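HcgC (Methanococcus maripaludis S2, PDB 5O4J) probably methylates a pyridinol ring carbon with S-adenosylmethionine as donor, during assembly of the cofactor of [Fe]-hydrogenase. Local coordinates at residues A[16-19]-A[20-24]; A[31-34]-A[35-39]; A[75-78]-A[79-82]; A[138-142]-A[143-147]; A[190-193]-A[194-197]. One frame throughout, in Å; residues are numbered along the deposited sequence. Where two conformers were deposited one is given.

Interaction 1 of 5, residues A[16-19]-A[20-24]; sequences IKIK and DIVSD
The carboxylate of Asp20 lies back over the start of helix 18-37, and its two oxygens meet different neighbours. OD2 receives the backbone N-H of Lys17, whereas OD1 looks along Lys19, whose CG is 4.0 Å from it. Lys17 is the N-cap and Asp20 the third residue of the helix, so this is the N3-to-N-cap half of a capping box. The bond Lys17 N to Asp20 OD2 is 2.8 Å long and nearly straight, 168° at the hydrogen; the donor comes to the anti side of OD2, 32° out of the carboxylate plane. Asp20 CG stands beside its own backbone N (chi1 -61°), which turns the group toward the N-cap. Lys17 CB packs on the same OD2 at 3.4 Å, but the ammonium end of Lys17 runs on to Asn226.

Behind the cap the regular helical bonds begin: Ile21 N reaches Lys17 O, and Val22 N reaches Ile18 O at 3.0 Å. The side chain of Val22 packs on Leu52, which binds S-adenosyl-L-homocysteine. A hydrophobic staple spans the helix start, joining Ile16, just before the N-cap, to Ile21, the fourth helical residue. Helices 177-193 and 239-251 cover the staple pair, whose side chains cross at about a right angle, with Ile16 CG2 3.7 Å from Ile21 CG1.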
loop_
_atom_site.group_PDB
_atom_site.type_symbol
_atom_site.label_atom_id
_atom_site.label_comp_id
_atom_site.label_asym_id
_atom_site.label_seq_id
_atom_site.Cartn_x
_atom_site.Cartn_y
_atom_site.Cartn_z
ATOM N N ILE A 16 22.635 -3.440 7.082
ATOM C CA ILE A 16 22.724 -2.617 5.882
ATOM C C ILE A 16 22.612 -1.147 6.267
ATOM O O ILE A 16 21.648 -0.735 6.921
ATOM C CB ILE A 16 21.637 -3.034 4.878
ATOM C CG1 ILE A 16 22.019 -4.364 4.223
ATOM C CG2 ILE A 16 21.393 -1.949 3.810
ATOM C CD1 ILE A 16 20.841 -5.095 3.630
ATOM N N LYS A 17 23.602 -0.356 5.859
ATOM C CA LYS A 17 23.630 1.078 6.100
ATOM C C LYS A 17 23.116 1.828 4.880
ATOM O O LYS A 17 23.078 1.305 3.766
ATOM C CB LYS A 17 25.046 1.554 6.425
ATOM C CG LYS A 17 25.611 1.030 7.742
ATOM C CD LYS A 17 27.096 1.360 7.821
ATOM C CE LYS A 17 27.680 1.058 9.195
ATOM N NZ LYS A 17 29.139 1.338 9.206
ATOM N N ILE A 18 22.733 3.085 5.100
ATOM C CA ILE A 18 22.288 3.900 3.977
ATOM C C ILE A 18 23.360 3.931 2.891
ATOM O O ILE A 18 23.061 3.797 1.694
ATOM C CB ILE A 18 21.916 5.317 4.455
ATOM C CG1 ILE A 18 20.844 5.260 5.555
ATOM C CG2 ILE A 18 21.350 6.129 3.306
ATOM C CD1 ILE A 18 20.843 6.474 6.434
ATOM N N LYS A 19 24.635 4.063 3.291
ATOM C CA LYS A 19 25.714 4.123 2.311
ATOM C C LYS A 19 25.807 2.839 1.494
ATOM O O LYS A 19 26.260 2.867 0.343
ATOM C CB LYS A 19 27.052 4.406 2.996
ATOM C CG LYS A 19 27.559 3.325 3.945
ATOM C CD LYS A 19 28.961 3.682 4.435
ATOM C CE LYS A 19 29.540 2.608 5.342
ATOM N NZ LYS A 19 30.913 2.973 5.810
ATOM N N ASP A 20 25.406 1.704 2.074
ATOM C CA ASP A 20 25.436 0.434 1.357
ATOM C C ASP A 20 24.397 0.402 0.245
ATOM O O ASP A 20 24.641 -0.168 -0.822
ATOM C CB ASP A 20 25.203 -0.733 2.326
ATOM C CG ASP A 20 26.266 -0.835 3.399
ATOM O OD1 ASP A 20 27.450 -0.570 3.112
ATOM O OD2 ASP A 20 25.918 -1.193 4.548
ATOM N N ILE A 21 23.217 0.969 0.500
ATOM C CA ILE A 21 22.186 1.065 -0.530
ATOM C C ILE A 21 22.621 2.032 -1.618
ATOM O O ILE A 21 22.433 1.774 -2.812
ATOM C CB ILE A 21 20.846 1.490 0.101
ATOM C CG1 ILE A 21 20.513 0.599 1.299
ATOM C CG2 ILE A 21 19.740 1.436 -0.939
ATOM C CD1 ILE A 21 19.232 0.970 2.030
ATOM N N VAL A 22 23.181 3.176 -1.224
ATOM C CA VAL A 22 23.737 4.108 -2.204
ATOM C C VAL A 22 24.740 3.380 -3.086
ATOM O O VAL A 22 24.667 3.423 -4.326
ATOM C CB VAL A 22 24.384 5.305 -1.486
ATOM C CG1 VAL A 22 25.128 6.211 -2.487
ATOM C CG2 VAL A 22 23.336 6.090 -0.727
ATOM N N SER A 23 25.683 2.682 -2.448
ATOM C CA SER A 23 26.731 1.974 -3.176
ATOM C C SER A 23 26.142 1.011 -4.199
ATOM O O SER A 23 26.569 0.978 -5.359
ATOM C CB SER A 23 27.626 1.223 -2.185
ATOM O OG SER A 23 28.662 0.529 -2.850
ATOM N N ASP A 24 25.164 0.204 -3.780
ATOM C CA ASP A 24 24.584 -0.776 -4.697
ATOM C C ASP A 24 23.934 -0.088 -5.893
ATOM O O ASP A 24 24.120 -0.518 -7.037
ATOM C CB ASP A 24 23.572 -1.656 -3.965
ATOM C CG ASP A 24 24.219 -2.547 -2.913
ATOM O OD1 ASP A 24 25.455 -2.736 -2.967
ATOM O OD2 ASP A 24 23.495 -3.058 -2.032
#

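Interaction 2 of 5, residues A[31-34]-A[35-39]; sequences NAIK and YFLEG
Lys34 and the residues that follow it, Tyr35 to Gly39, share the bonds that end helix 18-37. Before the end, the amides are paired regularly: Tyr35 N gives to Asn31 O at 2.9 Å, Phe36 N to Ala32 O at 3.1 Å and Leu37 N to Ile33 O at 2.9 Å. The last of these donors lies nearly on the axis of the Ile33 carbonyl, with a C=O...N angle of 164°.

Lys34 O has a more divided set of partners. Glu38 N approaches it at 3.3 Å in a weak, bent bond, and Leu37 N adds a second weak one. The strong partner is a water that donates to Lys34 O at 2.7 Å and accepts from Gly39 N at 2.7 Å. Glu38 takes a positive phi, as the C' residue of a Schellman motif does, and its N-H also gives weakly to Tyr35 O. In that motif Gly39 N would bond directly to Lys34 O; here the two are 4.4 Å apart. Phe36 O finds its partner in Lys159 NZ, whose charge also makes a cation-pi contact with the Phe36 ring.

On the buried side, Ile33 and Leu37 run side by side, Ile33 CG2 being 3.8 Å from Leu37 CD1. Together with Phe36 they lay the helix against strands of the seven-stranded sheet, as helices do in Rossmann-like folds. The chemistry implies a Schellman-like end in which one water, joining the carbonyl of Lys34 in the last turn to the amide of Gly39 two residues past the helix, replaces the direct bond, while the apolar flank packs on the sheet.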
loop_
_atom_site.group_PDB
_atom_site.type_symbol
_atom_site.label_atom_id
_atom_site.label_comp_id
_atom_site.label_asym_id
_atom_site.label_seq_id
_atom_site.Cartn_x
_atom_site.Cartn_y
_atom_site.Cartn_z
ATOM N N ASN A 31 27.773 0.057 -13.890
ATOM C CA ASN A 31 27.841 -1.147 -14.702
ATOM C C ASN A 31 26.977 -1.032 -15.957
ATOM O O ASN A 31 27.343 -1.573 -17.007
ATOM C CB ASN A 31 27.449 -2.360 -13.865
ATOM C CG ASN A 31 28.580 -2.815 -12.962
ATOM O OD1 ASN A 31 29.757 -2.570 -13.256
ATOM N ND2 ASN A 31 28.236 -3.468 -11.860
ATOM N N ALA A 32 25.837 -0.342 -15.875
ATOM C CA ALA A 32 25.033 -0.090 -17.070
ATOM C C ALA A 32 25.822 0.706 -18.105
ATOM O O ALA A 32 25.781 0.405 -19.308
ATOM C CB ALA A 32 23.755 0.661 -16.690
ATOM N N ILE A 33 26.541 1.733 -17.658
ATOM C CA ILE A 33 27.382 2.516 -18.560
ATOM C C ILE A 33 28.493 1.645 -19.132
ATOM O O ILE A 33 28.751 1.652 -20.344
ATOM C CB ILE A 33 27.936 3.751 -17.824
ATOM C CG1 ILE A 33 26.807 4.755 -17.605
ATOM C CG2 ILE A 33 29.100 4.383 -18.595
ATOM C CD1 ILE A 33 27.109 5.822 -16.567
ATOM N N LYS A 34 29.149 0.860 -18.273
ATOM C CA LYS A 34 30.216 -0.026 -18.722
ATOM C C LYS A 34 29.743 -0.920 -19.858
ATOM O O LYS A 34 30.419 -1.052 -20.885
ATOM C CB LYS A 34 30.712 -0.879 -17.557
ATOM C CG LYS A 34 31.842 -1.838 -17.909
ATOM C CD LYS A 34 32.190 -2.728 -16.723
ATOM C CE LYS A 34 33.298 -3.709 -17.068
ATOM N NZ LYS A 34 33.574 -4.636 -15.931
ATOM N N TYR A 35 28.582 -1.559 -19.673
ATOM C CA TYR A 35 28.063 -2.477 -20.677
ATOM C C TYR A 35 27.763 -1.751 -21.977
ATOM O O TYR A 35 28.031 -2.269 -23.070
ATOM C CB TYR A 35 26.809 -3.161 -20.133
ATOM C CG TYR A 35 26.093 -4.003 -21.149
ATOM C CD1 TYR A 35 26.622 -5.210 -21.564
ATOM C CD2 TYR A 35 24.886 -3.589 -21.696
ATOM C CE1 TYR A 35 25.977 -5.984 -22.499
ATOM C CE2 TYR A 35 24.229 -4.362 -22.639
ATOM C CZ TYR A 35 24.779 -5.560 -23.033
ATOM O OH TYR A 35 24.130 -6.337 -23.967
ATOM N N PHE A 36 27.193 -0.549 -21.875
ATOM C CA PHE A 36 26.897 0.237 -23.064
ATOM C C PHE A 36 28.167 0.579 -23.839
ATOM O O PHE A 36 28.165 0.575 -25.078
ATOM C CB PHE A 36 26.157 1.503 -22.650
ATOM C CG PHE A 36 25.746 2.371 -23.802
ATOM C CD1 PHE A 36 24.722 1.984 -24.646
ATOM C CD2 PHE A 36 26.370 3.582 -24.023
ATOM C CE1 PHE A 36 24.330 2.801 -25.711
ATOM C CE2 PHE A 36 25.978 4.397 -25.075
ATOM C CZ PHE A 36 24.959 3.998 -25.920
ATOM N N LEU A 37 29.265 0.862 -23.130
ATOM C CA LEU A 37 30.496 1.310 -23.776
ATOM C C LEU A 37 31.270 0.179 -24.448
ATOM O O LEU A 37 32.184 0.456 -25.231
ATOM C CB LEU A 37 31.382 2.040 -22.763
ATOM C CG LEU A 37 30.824 3.377 -22.260
ATOM C CD1 LEU A 37 31.759 4.019 -21.260
ATOM C CD2 LEU A 37 30.565 4.335 -23.418
ATOM N N GLU A 38 30.951 -1.072 -24.152
ATOM C CA GLU A 38 31.481 -2.212 -24.907
ATOM C C GLU A 38 33.006 -2.221 -24.959
ATOM O O GLU A 38 33.614 -2.645 -25.949
ATOM C CB GLU A 38 30.896 -2.214 -26.317
ATOM C CG GLU A 38 29.386 -2.362 -26.326
ATOM C CD GLU A 38 28.780 -2.223 -27.713
ATOM O OE1 GLU A 38 27.575 -2.507 -27.858
ATOM O OE2 GLU A 38 29.493 -1.789 -28.644
ATOM N N GLY A 39 33.635 -1.799 -23.863
ATOM C CA GLY A 39 35.082 -1.844 -23.767
ATOM C C GLY A 39 35.813 -0.809 -24.584
ATOM O O GLY A 39 37.041 -0.876 -24.685
HETATM O O HOH W 1 33.082 -0.772 -21.476
#

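Interaction 3 of 5, residues A[75-78]-A[79-82]; sequences PHLK and DILF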
loop_
_atom_site.group_PDB
_atom_site.type_symbol
_atom_site.label_atom_id
_atom_site.label_comp_id
_atom_site.label_asym_id
_atom_site.label_seq_id
_atom_site.Cartn_x
_atom_site.Cartn_y
_atom_site.Cartn_z
ATOM N N PRO A 75 31.323 24.274 -6.671
ATOM C CA PRO A 75 32.750 23.989 -6.454
ATOM C C PRO A 75 33.031 23.131 -5.232
ATOM O O PRO A 75 34.002 22.365 -5.249
ATOM C CB PRO A 75 33.377 25.389 -6.328
ATOM C CG PRO A 75 32.256 26.310 -6.058
ATOM C CD PRO A 75 31.054 25.721 -6.722
ATOM N N HIS A 76 32.224 23.218 -4.170
ATOM C CA HIS A 76 32.533 22.443 -2.971
ATOM C C HIS A 76 32.355 20.946 -3.179
ATOM O O HIS A 76 32.832 20.161 -2.351
ATOM C CB HIS A 76 31.680 22.913 -1.785
ATOM C CG HIS A 76 30.283 22.383 -1.786
ATOM N ND1 HIS A 76 29.286 22.912 -2.578
ATOM C CD2 HIS A 76 29.706 21.390 -1.066
ATOM C CE1 HIS A 76 28.160 22.255 -2.358
ATOM N NE2 HIS A 76 28.387 21.331 -1.441
ATOM N N LEU A 77 31.713 20.523 -4.267
ATOM C CA LEU A 77 31.574 19.091 -4.488
ATOM C C LEU A 77 32.873 18.429 -4.918
ATOM O O LEU A 77 32.892 17.204 -5.089
ATOM C CB LEU A 77 30.473 18.823 -5.510
ATOM C CG LEU A 77 29.071 18.833 -4.897
ATOM C CD1 LEU A 77 28.030 18.730 -5.990
ATOM C CD2 LEU A 77 28.887 17.698 -3.884
ATOM N N LYS A 78 33.960 19.187 -5.078
ATOM C CA LYS A 78 35.272 18.562 -5.174
ATOM C C LYS A 78 35.512 17.616 -4.005
ATOM O O LYS A 78 36.241 16.628 -4.144
ATOM C CB LYS A 78 36.370 19.627 -5.216
ATOM C CG LYS A 78 36.361 20.582 -4.019
ATOM C CD LYS A 78 37.685 21.318 -3.877
ATOM C CE LYS A 78 37.513 22.669 -3.197
ATOM N NZ LYS A 78 36.973 22.566 -1.810
ATOM N N ASP A 79 34.899 17.900 -2.848
ATOM C CA ASP A 79 35.065 17.077 -1.656
ATOM C C ASP A 79 34.404 15.708 -1.777
ATOM O O ASP A 79 34.665 14.847 -0.934
ATOM C CB ASP A 79 34.490 17.791 -0.418
ATOM C CG ASP A 79 35.097 19.165 -0.180
ATOM O OD1 ASP A 79 36.298 19.340 -0.461
ATOM O OD2 ASP A 79 34.376 20.062 0.330
ATOM N N ILE A 80 33.529 15.493 -2.762
ATOM C CA ILE A 80 32.834 14.214 -2.893
ATOM C C ILE A 80 33.562 13.224 -3.800
ATOM O O ILE A 80 33.042 12.126 -4.037
ATOM C CB ILE A 80 31.374 14.421 -3.354
ATOM C CG1 ILE A 80 30.488 13.280 -2.831
ATOM C CG2 ILE A 80 31.247 14.511 -4.879
ATOM C CD1 ILE A 80 28.998 13.609 -2.820
ATOM N N LEU A 81 34.725 13.578 -4.342
ATOM C CA LEU A 81 35.475 12.614 -5.140
ATOM C C LEU A 81 36.252 11.644 -4.255
ATOM O O LEU A 81 36.678 11.977 -3.145
ATOM C CB LEU A 81 36.449 13.313 -6.092
ATOM C CG LEU A 81 35.878 14.385 -7.023
ATOM C CD1 LEU A 81 36.947 14.808 -8.018
ATOM C CD2 LEU A 81 34.614 13.923 -7.725
ATOM N N PHE A 82 36.437 10.425 -4.770
ATOM C CA PHE A 82 37.113 9.380 -4.003
ATOM C C PHE A 82 38.600 9.679 -3.849
ATOM O O PHE A 82 39.147 9.585 -2.745
ATOM C CB PHE A 82 36.921 8.017 -4.673
ATOM C CG PHE A 82 35.550 7.429 -4.483
ATOM C CD1 PHE A 82 34.553 7.648 -5.419
ATOM C CD2 PHE A 82 35.266 6.642 -3.380
ATOM C CE1 PHE A 82 33.294 7.105 -5.251
ATOM C CE2 PHE A 82 34.007 6.093 -3.209
ATOM C CZ PHE A 82 33.019 6.325 -4.147
#
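Asp79 N gives to His76 O at 3.1 Å and Ile80 N to Leu77 O at 3.0 Å, each amide reaching the carbonyl three residues back and both bonds fairly straight at the hydrogen. Each donor stands above the plane of its carbonyl, that of Ile80 by 62°, so neither lies on a lone pair. A third bond of the same span, Leu81 N to Lys78 O at 3.4 Å, is weak.

The one salt bridge between side chains joins neighbours. Lys78 and Asp79 run side by side, and the lysine chain bends at its last torsion (chi4 61°) to bring NZ within 3.6 Å of Asp79 OD1. Asp79 OD2 turns the other way and comes close to His76 O, an acceptor like itself; the nearby ammonium group probably eases the charge there.

Consecutive bonds from each amide to the carbonyl three residues back define a 3-10 segment, here residues 75-80, in the loop that follows strand 65-72 of the Rossmann-like sheet. Asp72, at the end of that strand, binds S-adenosyl-L-homocysteine, and Leu77 of the turn itself touches the same ligand.

On the apolar side Leu77 and Ile80 point the same way, and Leu77 CD2 is 4.1 Å from Ile80 CG2. Leu77 CG also lies over one face of the His76 ring, 4.3 Å above its plane and displaced toward the rim, while His76 NE2 bonds to Val212 O. Farther out, Val218 of helix 218-225 packs against His76, Leu77, Asp79 and Ile80, and Ser55 OG bonds to Ile80 O.

Interaction 4 of 5, residues A[138-142]-A[143-147]; sequences GNHDK and GISKI. With SO4 (sulfate ion), chain F.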
loop_
_atom_site.group_PDB
_atom_site.type_symbol
_atom_site.label_atom_id
_atom_site.label_comp_id
_atom_site.label_asym_id
_atom_site.label_seq_id
_atom_site.Cartn_x
_atom_site.Cartn_y
_atom_site.Cartn_z
ATOM N N GLY A 138 11.481 8.751 -13.551
ATOM C CA GLY A 138 11.192 7.405 -13.109
ATOM C C GLY A 138 9.886 6.949 -13.723
ATOM O O GLY A 138 9.711 7.035 -14.945
ATOM N N ASN A 139 8.948 6.507 -12.893
ATOM C CA ASN A 139 7.616 6.156 -13.359
ATOM C C ASN A 139 6.792 7.438 -13.515
ATOM O O ASN A 139 7.305 8.548 -13.354
ATOM C CB ASN A 139 7.006 5.129 -12.408
ATOM C CG ASN A 139 7.929 3.922 -12.190
ATOM O OD1 ASN A 139 8.241 3.562 -11.056
ATOM N ND2 ASN A 139 8.382 3.304 -13.293
ATOM N N HIS A 140 5.519 7.319 -13.894
ATOM C CA HIS A 140 4.862 8.465 -14.510
ATOM C C HIS A 140 4.423 9.521 -13.504
ATOM O O HIS A 140 3.710 9.236 -12.535
ATOM C CB HIS A 140 3.655 8.065 -15.354
ATOM C CG HIS A 140 3.177 9.187 -16.222
ATOM N ND1 HIS A 140 4.002 9.809 -17.131
ATOM C CD2 HIS A 140 1.993 9.840 -16.278
ATOM C CE1 HIS A 140 3.338 10.777 -17.735
ATOM N NE2 HIS A 140 2.115 10.815 -17.236
ATOM N N ASP A 141 4.782 10.764 -13.808
ATOM C CA ASP A 141 4.369 11.933 -13.048
ATOM C C ASP A 141 4.359 13.099 -14.025
ATOM O O ASP A 141 5.384 13.381 -14.651
ATOM C CB ASP A 141 5.324 12.190 -11.889
ATOM C CG ASP A 141 4.975 13.444 -11.104
ATOM O OD1 ASP A 141 5.401 14.549 -11.508
ATOM O OD2 ASP A 141 4.293 13.315 -10.069
ATOM N N LYS A 142 3.212 13.769 -14.162
ATOM C CA LYS A 142 3.091 14.834 -15.155
ATOM C C LYS A 142 4.039 15.989 -14.860
ATOM O O LYS A 142 4.694 16.507 -15.773
ATOM C CB LYS A 142 1.648 15.331 -15.210
ATOM C CG LYS A 142 0.665 14.305 -15.745
ATOM C CD LYS A 142 -0.761 14.836 -15.731
ATOM C CE LYS A 142 -1.728 13.892 -16.427
ATOM N NZ LYS A 142 -2.851 13.474 -15.542
ATOM N N GLY A 143 4.132 16.404 -13.593
ATOM C CA GLY A 143 4.962 17.551 -13.256
ATOM C C GLY A 143 6.428 17.324 -13.577
ATOM O O GLY A 143 7.114 18.214 -14.093
ATOM N N ILE A 144 6.929 16.123 -13.284
ATOM C CA ILE A 144 8.317 15.808 -13.597
ATOM C C ILE A 144 8.512 15.670 -15.101
ATOM O O ILE A 144 9.528 16.120 -15.649
ATOM C CB ILE A 144 8.740 14.539 -12.838
ATOM C CG1 ILE A 144 8.799 14.858 -11.341
ATOM C CG2 ILE A 144 10.071 13.998 -13.347
ATOM C CD1 ILE A 144 8.894 13.638 -10.449
ATOM N N SER A 145 7.558 15.038 -15.791
ATOM C CA SER A 145 7.655 14.922 -17.243
ATOM C C SER A 145 7.740 16.294 -17.897
ATOM O O SER A 145 8.467 16.475 -18.882
ATOM C CB SER A 145 6.454 14.156 -17.797
ATOM O OG SER A 145 6.588 12.766 -17.561
ATOM N N LYS A 146 6.996 17.267 -17.370
ATOM C CA LYS A 146 6.925 18.588 -18.000
ATOM C C LYS A 146 8.243 19.348 -17.886
ATOM O O LYS A 146 8.584 20.140 -18.773
ATOM C CB LYS A 146 5.794 19.399 -17.361
ATOM C CG LYS A 146 5.514 20.742 -18.016
ATOM C CD LYS A 146 4.500 21.551 -17.211
ATOM C CE LYS A 146 4.922 23.010 -17.062
ATOM N NZ LYS A 146 5.244 23.657 -18.364
ATOM N N ILE A 147 8.987 19.146 -16.798
ATOM C CA ILE A 147 10.232 19.886 -16.600
ATOM C C ILE A 147 11.430 19.158 -17.181
ATOM O O ILE A 147 12.500 19.769 -17.327
ATOM C CB ILE A 147 10.470 20.179 -15.106
ATOM C CG1 ILE A 147 11.536 21.265 -14.946
ATOM C CG2 ILE A 147 10.884 18.920 -14.345
ATOM C CD1 ILE A 147 11.366 22.095 -13.701
HETATM S S SO4 F . 7.889 4.197 -17.189
HETATM O O1 SO4 F . 9.365 4.269 -17.205
HETATM O O2 SO4 F . 7.324 5.519 -17.553
HETATM O O3 SO4 F . 7.453 3.830 -15.826
HETATM O O4 SO4 F . 7.432 3.173 -18.153
HETATM O O HOH W 2 7.411 11.436 -15.474
#
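Asp141 caps helix 142-147 through OD1, which accepts the backbone N-H of Ile144 at 2.8 Å. This is the N-cap to N3 bond; the donor arrives nearly in line with the CG-OD1 bond, and CG sits opposite the backbone N (chi1 177°), swinging the carboxylate across the first turn. The backbone continues the pattern, with Ser145 N on Asp141 O at 3.0 Å and Lys146 N on Lys142 O at 2.9 Å.

A water joins the two segments by another route: it accepts from Asp141 N at 3.2 Å and lies 2.6 Å from Ser145 OG. In the packing, Ile144 CG1 rests against the capping oxygen, Asp141 OD1, at 3.4 Å, and the carbon-carbon approach is Asp141 CB to Ile144 CD1 at 4.1 Å.

Asn139 ND2 donates to sulfate O3 at 2.7 Å, an ion probably from the crystallisation liquor and shared with Asn139 of the second subunit, whose Asp254 bonds His140 NE2. Asp141 OD2 takes a salt bridge from Lys173 and the N-H of Ser197 of the third subunit, whose Asp196 accepts from Gly143 N. Asp141 and that Asp196 bring like charges close together, which Lys173 and the amides of the helix start probably offset.

Interaction 5 of 5, residues A[190-193]-A[194-197]; sequences REIN and ELDS
Leu195 folds back over Ile192 where helix 177-193 gives way to the loop leading to strand 198-203. Its CG lies beside its own backbone N (chi1 -66°), which lays the branch over the last turn: Leu195 CG is 3.4 Å from Ile192 O, and Leu195 CD1 is 4.2 Å from Ile192 CG2. Ile192 itself points into the protein, onto helix 239-251 and strand 230-234.

Glu194 takes a similar first torsion but is extended beyond CG. Its CG passes Arg190 O at 3.7 Å, and the carboxylate goes on to Lys170 of the fourth subunit. Asn193 CG is swung to the far side of its backbone N (chi1 -154°), carrying OD1 to Thr201 OG1, while CB remains 3.3 Å from Glu194 N.

Beneath these side chains the backbone tightens, following the last turn of helix 177-193, into bonds with the i to i-3 span of 3-10 turns. Glu194 N gives to Glu191 O at 3.1 Å and Leu195 N to Ile192 O at 2.9 Å; both donors lie well above the carbonyl planes, that of Glu194 by 63°.

Lys173 of the third subunit bonds both Asn193 O and Leu195 O, at the turn itself. Farther along, Asp236 N bonds to Ser197 OG, and Ser197 OG in turn donates to Asp196 O at 2.7 Å, in the carbonyl plane and on a lone pair.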
loop_
_atom_site.group_PDB
_atom_site.type_symbol
_atom_site.label_atom_id
_atom_site.label_comp_id
_atom_site.label_asym_id
_atom_site.label_seq_id
_atom_site.Cartn_x
_atom_site.Cartn_y
_atom_site.Cartn_z
ATOM N N ARG A 190 7.634 -0.697 5.303
ATOM C CA ARG A 190 6.231 -1.074 5.321
ATOM C C ARG A 190 6.080 -2.584 5.414
ATOM O O ARG A 190 5.208 -3.075 6.142
ATOM C CB ARG A 190 5.531 -0.487 4.094
ATOM C CG ARG A 190 5.503 1.050 4.178
ATOM C CD ARG A 190 4.595 1.726 3.167
ATOM N NE ARG A 190 5.325 2.715 2.372
ATOM C CZ ARG A 190 5.761 2.524 1.128
ATOM N NH1 ARG A 190 5.536 1.376 0.498
ATOM N NH2 ARG A 190 6.421 3.492 0.503
ATOM N N GLU A 191 6.969 -3.338 4.754
ATOM C CA GLU A 191 6.927 -4.795 4.857
ATOM C C GLU A 191 7.459 -5.284 6.202
ATOM O O GLU A 191 6.910 -6.227 6.784
ATOM C CB GLU A 191 7.730 -5.434 3.720
ATOM C CG GLU A 191 7.593 -6.941 3.696
ATOM C CD GLU A 191 8.326 -7.618 2.544
ATOM O OE1 GLU A 191 8.787 -6.936 1.599
ATOM O OE2 GLU A 191 8.422 -8.858 2.599
ATOM N N ILE A 192 8.538 -4.671 6.699
ATOM C CA ILE A 192 9.100 -5.059 7.991
ATOM C C ILE A 192 8.076 -4.862 9.098
ATOM O O ILE A 192 7.976 -5.675 10.027
ATOM C CB ILE A 192 10.393 -4.266 8.257
ATOM C CG1 ILE A 192 11.513 -4.789 7.361
ATOM C CG2 ILE A 192 10.796 -4.306 9.734
ATOM C CD1 ILE A 192 12.629 -3.797 7.126
ATOM N N ASN A 193 7.308 -3.771 9.031
ATOM C CA ASN A 193 6.346 -3.508 10.095
ATOM C C ASN A 193 5.338 -4.638 10.230
ATOM O O ASN A 193 4.810 -4.865 11.322
ATOM C CB ASN A 193 5.623 -2.194 9.853
ATOM C CG ASN A 193 5.130 -1.590 11.134
ATOM O OD1 ASN A 193 5.918 -1.225 12.000
ATOM N ND2 ASN A 193 3.818 -1.499 11.277
ATOM N N GLU A 194 5.067 -5.354 9.136
ATOM C CA GLU A 194 4.109 -6.449 9.142
ATOM C C GLU A 194 4.693 -7.760 9.649
ATOM O O GLU A 194 3.943 -8.727 9.808
ATOM C CB GLU A 194 3.526 -6.618 7.734
ATOM C CG GLU A 194 2.665 -5.432 7.351
ATOM C CD GLU A 194 1.937 -5.587 6.025
ATOM O OE1 GLU A 194 2.243 -6.520 5.252
ATOM O OE2 GLU A 194 1.054 -4.751 5.758
ATOM N N LEU A 195 5.996 -7.825 9.920
ATOM C CA LEU A 195 6.556 -9.010 10.556
ATOM C C LEU A 195 5.941 -9.217 11.935
ATOM O O LEU A 195 5.689 -8.259 12.675
ATOM C CB LEU A 195 8.075 -8.886 10.686
ATOM C CG LEU A 195 8.890 -8.865 9.397
ATOM C CD1 LEU A 195 10.340 -8.510 9.720
ATOM C CD2 LEU A 195 8.797 -10.197 8.645
ATOM N N ASP A 196 5.701 -10.480 12.291
ATOM C CA ASP A 196 5.143 -10.768 13.603
ATOM C C ASP A 196 6.015 -10.176 14.697
ATOM O O ASP A 196 7.243 -10.305 14.671
ATOM C CB ASP A 196 5.018 -12.277 13.825
ATOM C CG ASP A 196 4.410 -12.601 15.164
ATOM O OD1 ASP A 196 3.341 -12.039 15.454
ATOM O OD2 ASP A 196 4.985 -13.408 15.925
ATOM N N SER A 197 5.360 -9.530 15.663
ATOM C CA SER A 197 5.916 -8.987 16.907
ATOM C C SER A 197 6.539 -7.601 16.737
ATOM O O SER A 197 6.967 -7.025 17.737
ATOM C CB SER A 197 6.962 -9.907 17.550
ATOM O OG SER A 197 8.258 -9.668 17.040
#

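Overall arrangement
Interactions 1 and 2 are the two ends of one helix, 18-37, with centres 22 Å apart, and it passes the S-adenosyl-L-homocysteine site along the way. The side chain of Val22 in interaction 1 comes to about 8 Å from that ligand, and Ile33 in interaction 2 to about 10 Å. In interaction 3, the side chain of Leu77 is about 3 Å from the bound S-adenosyl-L-homocysteine. Interactions 4 and 5, centres 32 Å apart, lie away from the annotated sites: Ile144 is about 8 Å from the bound PJL and Asn193 about 10 Å from the pyridinol. Between subunits they meet, the helix start of interaction 4 receiving the interaction 5 loop of a neighbouring copy.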